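Local coordinates for tail spike protein gp49 (Pseudomonas phage LKA1, PDB 4RU4) that probably cleaves the O-specific polysaccharide of its Pseudomonas host as a lyase during virus entry, and binds calcium, at residues S113-L118 against L224-V228. Sequence-based numbering, arbitrary orientation. Where two conformers were deposited one is given.
Sequences SCVGSL and LVEAV
Strands 113-115 and 224-226 belong to neighbouring rungs on one parallel face of the right-handed beta-helix of the pectin lyase-like fold, and they pair in register, Ser-113 beside Leu-224, Cys-114 beside Val-225 and Val-115 beside Glu-226. Their axes run within 6° of each other. The bonding alternates as parallel pairing requires: Cys-114 N donates to Leu-224 O (3.0 Å), and Glu-226 N to Cys-114 O (2.9 Å). Gly-116 N then reaches Glu-226 O at 2.7 Å. This third bond is nearly straight, at 169°. Each of these carbonyls also takes a CA-H...O contact, as from Val-225 CA to Cys-114 O at 3.3 Å. On one face of the sheet Val-115 and Glu-226 lie side by side; with CG1 anti to its backbone N (chi1 -177°), Val-115 rests this methyl 4.2 Å from Glu-226 CB and equally near CG. The extended Glu-226 chain carries its carboxylate on to Arg-250, whose NH2 forms a salt bridge with OE2; the carboxylate of Glu-302 also lies close to this oxygen. Beyond the third bond the chain turns at Ala-227, which has a positive phi, and its carbonyl O comes to 3.2 Å from Gly-116 CA, an approach for which the glycine leaves room. Ala-227 CB meets Leu-118 CD2 at 4.0 Å, where 117-118 continues toward what is probably an Ig-like domain inserted between the two strands. The face bearing Cys-114 and Val-225 is buried, both side chains packing on Val-206 of strand 206-209, while strands 82-86 and 247-249 pair with them on the outer edges, from the rungs before and after.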
ATOM      1  N   SER B 113      27.877  -3.982 -19.053  1.00  7.86           N
ATOM      2  CA  SER B 113      28.061  -4.848 -17.890  1.00  9.80           C
ATOM      3  C   SER B 113      29.098  -4.325 -16.916  1.00  7.30           C
ATOM      4  O   SER B 113      30.102  -3.706 -17.311  1.00  6.79           O
ATOM      5  CB  SER B 113      28.403  -6.290 -18.305  1.00 10.11           C
ATOM      6  OG  SER B 113      29.658  -6.347 -18.967  1.00 14.44           O
ATOM      7  N   CYS B 114      28.852  -4.587 -15.633  1.00  6.85           N
ATOM      8  CA  CYS B 114      29.834  -4.301 -14.599  1.00  6.64           C
ATOM      9  C   CYS B 114      29.851  -5.461 -13.616  1.00  9.77           C
ATOM     10  O   CYS B 114      28.793  -5.890 -13.146  1.00 10.14           O
ATOM     11  CB  CYS B 114      29.520  -3.001 -13.853  1.00  6.04           C
ATOM     12  SG  CYS B 114      30.897  -2.551 -12.747  1.00 10.92           S
ATOM     13  N   VAL B 115      31.043  -5.987 -13.332  1.00  8.85           N
ATOM     14  CA  VAL B 115      31.166  -7.144 -12.441  1.00  7.45           C
ATOM     15  C   VAL B 115      32.120  -6.807 -11.274  1.00  9.74           C
ATOM     16  O   VAL B 115      33.281  -6.418 -11.492  1.00  9.39           O
ATOM     17  CB  VAL B 115      31.705  -8.387 -13.201  1.00 14.29           C
ATOM     18  CG1 VAL B 115      31.765  -9.626 -12.282  1.00  9.59           C
ATOM     19  CG2 VAL B 115      30.880  -8.667 -14.459  1.00 14.99           C
ATOM     20  N   GLY B 116      31.632  -6.931 -10.043  1.00  7.22           N
ATOM     21  CA  GLY B 116      32.493  -6.785  -8.878  1.00  7.90           C
ATOM     22  C   GLY B 116      33.086  -8.135  -8.510  1.00 11.52           C
ATOM     23  O   GLY B 116      33.040  -9.070  -9.303  1.00 10.96           O
ATOM     24  N   SER B 117      33.635  -8.233  -7.304  0.60 13.60           N
ATOM     25  CA  SER B 117      34.338  -9.440  -6.899  0.60 13.58           C
ATOM     26  C   SER B 117      33.873  -9.975  -5.560  0.60 13.57           C
ATOM     27  O   SER B 117      33.469  -9.215  -4.681  0.60 13.73           O
ATOM     28  CB  SER B 117      35.847  -9.181  -6.828  0.60 13.74           C
ATOM     29  OG  SER B 117      36.268  -8.446  -7.955  0.60 11.58           O
ATOM     30  N   LEU B 118      33.947 -11.293  -5.417  1.00 13.81           N
ATOM     31  CA  LEU B 118      33.745 -11.941  -4.128  1.00 11.27           C
ATOM     32  C   LEU B 118      35.131 -12.363  -3.663  1.00 15.50           C
ATOM     33  O   LEU B 118      35.788 -13.166  -4.327  1.00 13.99           O
ATOM     34  CB  LEU B 118      32.859 -13.180  -4.285  1.00 11.50           C
ATOM     35  CG  LEU B 118      31.391 -13.052  -4.726  1.00 16.17           C
ATOM     36  CD1 LEU B 118      30.601 -14.302  -4.305  1.00 14.60           C
ATOM     37  CD2 LEU B 118      30.734 -11.812  -4.182  1.00 14.83           C
ATOM     38  N   LEU B 224      23.882  -6.152 -17.462  1.00  6.43           N
ATOM     39  CA  LEU B 224      24.242  -7.121 -16.423  1.00  8.14           C
ATOM     40  C   LEU B 224      25.061  -6.402 -15.358  1.00  8.16           C
ATOM     41  O   LEU B 224      26.055  -5.782 -15.684  1.00  9.32           O
ATOM     42  CB  LEU B 224      25.124  -8.235 -16.999  1.00  8.53           C
ATOM     43  CG  LEU B 224      25.691  -9.171 -15.928  1.00 11.85           C
ATOM     44  CD1 LEU B 224      24.592  -9.962 -15.234  1.00 10.49           C
ATOM     45  CD2 LEU B 224      26.744 -10.114 -16.545  1.00 15.69           C
ATOM     46  N   VAL B 225      24.663  -6.504 -14.095  1.00  7.08           N
ATOM     47  CA  VAL B 225      25.459  -5.954 -12.997  1.00  8.64           C
ATOM     48  C   VAL B 225      25.595  -7.114 -12.015  1.00 12.10           C
ATOM     49  O   VAL B 225      24.596  -7.687 -11.585  1.00 10.57           O
ATOM     50  CB  VAL B 225      24.782  -4.722 -12.303  1.00 10.50           C
ATOM     51  CG1 VAL B 225      25.634  -4.235 -11.133  1.00  8.96           C
ATOM     52  CG2 VAL B 225      24.509  -3.588 -13.307  1.00  7.82           C
ATOM     53  N   GLU B 226      26.823  -7.489 -11.696  1.00  6.49           N
ATOM     54  CA  GLU B 226      27.058  -8.696 -10.915  1.00  7.76           C
ATOM     55  C   GLU B 226      28.006  -8.394  -9.738  1.00  8.61           C
ATOM     56  O   GLU B 226      29.006  -7.700  -9.915  1.00  8.93           O
ATOM     57  CB  GLU B 226      27.644  -9.796 -11.811  1.00  9.00           C
ATOM     58  CG  GLU B 226      28.039 -11.080 -11.045  1.00 11.88           C
ATOM     59  CD  GLU B 226      28.371 -12.249 -11.973  1.00 18.09           C
ATOM     60  OE1 GLU B 226      28.269 -12.081 -13.216  1.00 17.45           O
ATOM     61  OE2 GLU B 226      28.737 -13.333 -11.447  1.00 18.02           O
ATOM     62  N   ALA B 227      27.676  -8.912  -8.554  1.00  7.78           N
ATOM     63  CA  ALA B 227      28.514  -8.765  -7.352  1.00  9.52           C
ATOM     64  C   ALA B 227      28.847  -7.314  -7.030  1.00 10.83           C
ATOM     65  O   ALA B 227      30.027  -6.959  -6.834  1.00  8.77           O
ATOM     66  CB  ALA B 227      29.815  -9.626  -7.464  1.00  7.45           C
ATOM     67  N   VAL B 228      27.811  -6.473  -6.939  1.00  6.31           N
ATOM     68  CA  VAL B 228      28.022  -5.073  -6.635  1.00  8.39           C
ATOM     69  C   VAL B 228      27.094  -4.636  -5.489  1.00  7.73           C
ATOM     70  O   VAL B 228      25.929  -5.069  -5.424  1.00  7.73           O
ATOM     71  CB  VAL B 228      27.774  -4.195  -7.889  1.00  6.91           C
ATOM     72  CG1 VAL B 228      27.851  -2.704  -7.552  1.00  7.40           C
ATOM     73  CG2 VAL B 228      28.764  -4.551  -9.024  1.00  7.53           C
TER